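Local coordinates for uncharacterized protein (Bordetella bronchiseptica, PDB 4XG0) that probably acts as a kinase of the DUF1537 family, phosphorylating acid sugars or their derivatives in catabolic pathways, at residues V220-G228 / G241-W250. Sequence-based numbering, arbitrary orientation.
Sequences VQRLARAIG and GLAAPLARVW. With SO4 (sulfate ion), chain D.
Water 1 bridges the two helices where Trp-250 lies beside Ile-227 and Gly-228: it donates to Ile-227 O at 2.8 Å and accepts from Trp-250 NE1 at 3.0 Å, sitting in the plane of the indole at its edge. No direct hydrogen bond crosses between 220-228 and 241-250, which run in roughly the same direction with their axes 44° apart; apart from this water, methyl groups pack on side chains and backbone atoms. Ala-224 is the knob, its CB set among Leu-242, Pro-245, Leu-246 and Val-249 and 3.6 Å from Pro-245 CB. With CG1 anti to the backbone N (chi1 167°), Val-249 directs that methyl to Gly-228 CA at 3.7 Å, while its CG2 lies against Arg-225 CG. At the other end, Val-220 CG1 meets Leu-242 CD2 at 3.7 Å and also rests on Gly-241 O. Ile-227 CG2 touches Leu-246 CD2 at 3.9 Å, and that same methyl of Leu-246 lies over one face of the Trp-250 ring, toward its rim. Away from the helix interface, Arg-248 hydrogen-bonds a sulfate, probably from the crystallisation liquor, through NH1 to O1 and NH2 to O3 (2.7 Å). Ile-227, Leu-246 and Trp-250 also touch Pro-236, so the helices before and after strand 234-238 pack side by side on the parallel sheet of the N-terminal alpha/beta domain. Small Ala-224 and Gly-228 let the axes approach to 8.8 Å, with one water satisfying the indole N-H.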
loop_
_atom_site.group_PDB
_atom_site.type_symbol
_atom_site.label_atom_id
_atom_site.label_comp_id
_atom_site.label_asym_id
_atom_site.label_seq_id
_atom_site.Cartn_x
_atom_site.Cartn_y
_atom_site.Cartn_z
ATOM N N VAL A 220 0.108 -0.545 -12.108
ATOM C CA VAL A 220 1.166 -0.823 -11.139
ATOM C C VAL A 220 0.565 -1.226 -9.791
ATOM O O VAL A 220 1.053 -2.169 -9.117
ATOM C CB VAL A 220 2.125 0.341 -10.988
ATOM C CG1 VAL A 220 3.192 -0.005 -9.957
ATOM C CG2 VAL A 220 2.808 0.640 -12.340
ATOM N N GLN A 221 -0.505 -0.551 -9.386
ATOM C CA GLN A 221 -1.133 -0.887 -8.100
ATOM C C GLN A 221 -1.749 -2.289 -8.108
ATOM O O GLN A 221 -1.647 -3.049 -7.104
ATOM C CB GLN A 221 -2.204 0.142 -7.729
ATOM C CG GLN A 221 -3.000 -0.191 -6.440
ATOM C CD GLN A 221 -4.078 0.825 -6.169
ATOM O OE1 GLN A 221 -5.056 0.927 -6.922
ATOM N NE2 GLN A 221 -3.907 1.597 -5.101
ATOM N N ARG A 222 -2.409 -2.633 -9.218
ATOM C CA ARG A 222 -2.978 -3.967 -9.384
ATOM C C ARG A 222 -1.879 -4.999 -9.264
ATOM O O ARG A 222 -2.069 -6.050 -8.660
ATOM C CB ARG A 222 -3.676 -4.122 -10.751
ATOM C CG ARG A 222 -4.319 -5.465 -10.986
ATOM C CD ARG A 222 -5.109 -5.517 -12.306
ATOM N NE ARG A 222 -5.873 -4.283 -12.521
ATOM C CZ ARG A 222 -5.672 -3.404 -13.509
ATOM N NH1 ARG A 222 -4.749 -3.603 -14.455
ATOM N NH2 ARG A 222 -6.432 -2.318 -13.566
ATOM N N LEU A 223 -0.736 -4.732 -9.897
ATOM C CA LEU A 223 0.382 -5.668 -9.858
ATOM C C LEU A 223 0.919 -5.775 -8.438
ATOM O O LEU A 223 1.199 -6.868 -7.969
ATOM C CB LEU A 223 1.515 -5.246 -10.831
ATOM C CG LEU A 223 2.830 -6.026 -10.752
ATOM C CD1 LEU A 223 2.612 -7.486 -10.976
ATOM C CD2 LEU A 223 3.841 -5.531 -11.755
ATOM N N ALA A 224 1.052 -4.638 -7.750
ATOM C CA ALA A 224 1.527 -4.638 -6.371
ATOM C C ALA A 224 0.590 -5.465 -5.474
ATOM O O ALA A 224 1.041 -6.246 -4.647
ATOM C CB ALA A 224 1.629 -3.218 -5.848
ATOM N N ARG A 225 -0.719 -5.313 -5.653
ATOM C CA ARG A 225 -1.682 -6.108 -4.904
ATOM C C ARG A 225 -1.541 -7.613 -5.178
ATOM O O ARG A 225 -1.593 -8.432 -4.244
ATOM C CB ARG A 225 -3.105 -5.634 -5.191
ATOM C CG ARG A 225 -3.344 -4.239 -4.641
ATOM C CD ARG A 225 -4.742 -3.712 -4.918
ATOM N NE ARG A 225 -4.980 -2.520 -4.103
ATOM C CZ ARG A 225 -5.989 -1.660 -4.256
ATOM N NH1 ARG A 225 -6.889 -1.816 -5.224
ATOM N NH2 ARG A 225 -6.088 -0.618 -3.432
ATOM N N ALA A 226 -1.392 -7.980 -6.448
ATOM C CA ALA A 226 -1.151 -9.363 -6.817
ATOM C C ALA A 226 0.104 -9.885 -6.151
ATOM O O ALA A 226 0.125 -10.999 -5.651
ATOM C CB ALA A 226 -1.041 -9.517 -8.336
ATOM N N ILE A 227 1.158 -9.092 -6.199
ATOM C CA ILE A 227 2.394 -9.431 -5.522
ATOM C C ILE A 227 2.129 -9.641 -4.026
ATOM O O ILE A 227 2.619 -10.579 -3.431
ATOM C CB ILE A 227 3.474 -8.357 -5.759
ATOM C CG1 ILE A 227 4.033 -8.521 -7.188
ATOM C CG2 ILE A 227 4.607 -8.477 -4.748
ATOM C CD1 ILE A 227 4.777 -7.357 -7.662
ATOM N N GLY A 228 1.335 -8.767 -3.409
ATOM C CA GLY A 228 0.998 -8.938 -2.008
ATOM C C GLY A 228 0.359 -10.287 -1.735
ATOM O O GLY A 228 0.738 -10.978 -0.794
ATOM N N GLY A 241 8.462 3.231 -9.733
ATOM C CA GLY A 241 7.035 3.143 -9.939
ATOM C C GLY A 241 6.367 2.179 -9.000
ATOM O O GLY A 241 5.257 2.386 -8.595
ATOM N N LEU A 242 7.091 1.119 -8.635
ATOM C CA LEU A 242 6.535 0.062 -7.801
ATOM C C LEU A 242 6.698 0.338 -6.300
ATOM O O LEU A 242 6.054 -0.301 -5.467
ATOM C CB LEU A 242 7.183 -1.259 -8.127
ATOM C CG LEU A 242 6.236 -2.178 -8.889
ATOM C CD1 LEU A 242 6.984 -3.398 -9.350
ATOM C CD2 LEU A 242 5.026 -2.617 -8.133
ATOM N N ALA A 243 7.533 1.305 -5.959
ATOM C CA ALA A 243 7.891 1.525 -4.548
ATOM C C ALA A 243 6.744 1.848 -3.609
ATOM O O ALA A 243 6.493 1.115 -2.643
ATOM C CB ALA A 243 9.003 2.564 -4.436
ATOM N N ALA A 244 6.028 2.938 -3.837
ATOM C CA ALA A 244 4.939 3.290 -2.936
ATOM C C ALA A 244 3.804 2.236 -2.958
ATOM O O ALA A 244 3.278 1.856 -1.927
ATOM C CB ALA A 244 4.441 4.649 -3.256
ATOM N N PRO A 245 3.426 1.736 -4.145
ATOM C CA PRO A 245 2.420 0.676 -4.170
ATOM C C PRO A 245 2.805 -0.521 -3.294
ATOM O O PRO A 245 1.943 -1.026 -2.588
ATOM C CB PRO A 245 2.376 0.287 -5.675
ATOM C CG PRO A 245 2.721 1.569 -6.342
ATOM C CD PRO A 245 3.778 2.211 -5.494
ATOM N N LEU A 246 4.066 -0.920 -3.298
ATOM C CA LEU A 246 4.494 -2.056 -2.502
ATOM C C LEU A 246 4.511 -1.685 -1.025
ATOM O O LEU A 246 4.068 -2.472 -0.186
ATOM C CB LEU A 246 5.874 -2.533 -2.925
ATOM C CG LEU A 246 5.914 -3.261 -4.252
ATOM C CD1 LEU A 246 7.377 -3.429 -4.755
ATOM C CD2 LEU A 246 5.155 -4.634 -4.123
ATOM N N ALA A 247 5.044 -0.510 -0.719
ATOM C CA ALA A 247 4.970 -0.006 0.688
ATOM C C ALA A 247 3.551 -0.083 1.239
ATOM O O ALA A 247 3.311 -0.519 2.386
ATOM C CB ALA A 247 5.487 1.404 0.763
ATOM N N ARG A 248 2.573 0.383 0.452
ATOM C CA ARG A 248 1.198 0.330 0.853
ATOM C C ARG A 248 0.588 -1.088 0.927
ATOM O O ARG A 248 -0.147 -1.419 1.866
ATOM C CB ARG A 248 0.357 1.226 -0.068
ATOM C CG ARG A 248 0.665 2.714 0.047
ATOM C CD ARG A 248 -0.343 3.567 -0.671
ATOM N NE ARG A 248 -0.082 3.551 -2.103
ATOM C CZ ARG A 248 0.644 4.468 -2.742
ATOM N NH1 ARG A 248 0.820 4.352 -4.048
ATOM N NH2 ARG A 248 1.223 5.469 -2.085
ATOM N N VAL A 249 0.899 -1.943 -0.042
ATOM C CA VAL A 249 0.289 -3.244 -0.027
ATOM C C VAL A 249 0.819 -4.069 1.135
ATOM O O VAL A 249 0.066 -4.729 1.826
ATOM C CB VAL A 249 0.527 -3.977 -1.359
ATOM C CG1 VAL A 249 0.164 -5.427 -1.194
ATOM C CG2 VAL A 249 -0.333 -3.325 -2.425
ATOM N N TRP A 250 2.116 -3.978 1.365
ATOM C CA TRP A 250 2.729 -4.714 2.450
ATOM C C TRP A 250 2.294 -4.159 3.823
ATOM O O TRP A 250 2.169 -4.911 4.796
ATOM C CB TRP A 250 4.242 -4.713 2.287
ATOM C CG TRP A 250 4.726 -5.712 1.237
ATOM C CD1 TRP A 250 4.082 -6.850 0.833
ATOM C CD2 TRP A 250 5.941 -5.649 0.470
ATOM N NE1 TRP A 250 4.826 -7.495 -0.153
ATOM C CE2 TRP A 250 5.963 -6.780 -0.380
ATOM C CE3 TRP A 250 7.012 -4.750 0.419
ATOM C CZ2 TRP A 250 7.008 -7.031 -1.261
ATOM C CZ3 TRP A 250 8.036 -4.993 -0.433
ATOM C CH2 TRP A 250 8.029 -6.135 -1.280
HETATM S S SO4 D . 2.394 7.865 -4.791
HETATM O O1 SO4 D . 1.995 6.668 -5.578
HETATM O O2 SO4 D . 3.817 8.229 -4.937
HETATM O O3 SO4 D . 2.186 7.617 -3.359
HETATM O O4 SO4 D . 1.613 9.032 -5.218
HETATM O O HOH W 1 4.513 -10.200 -1.349
#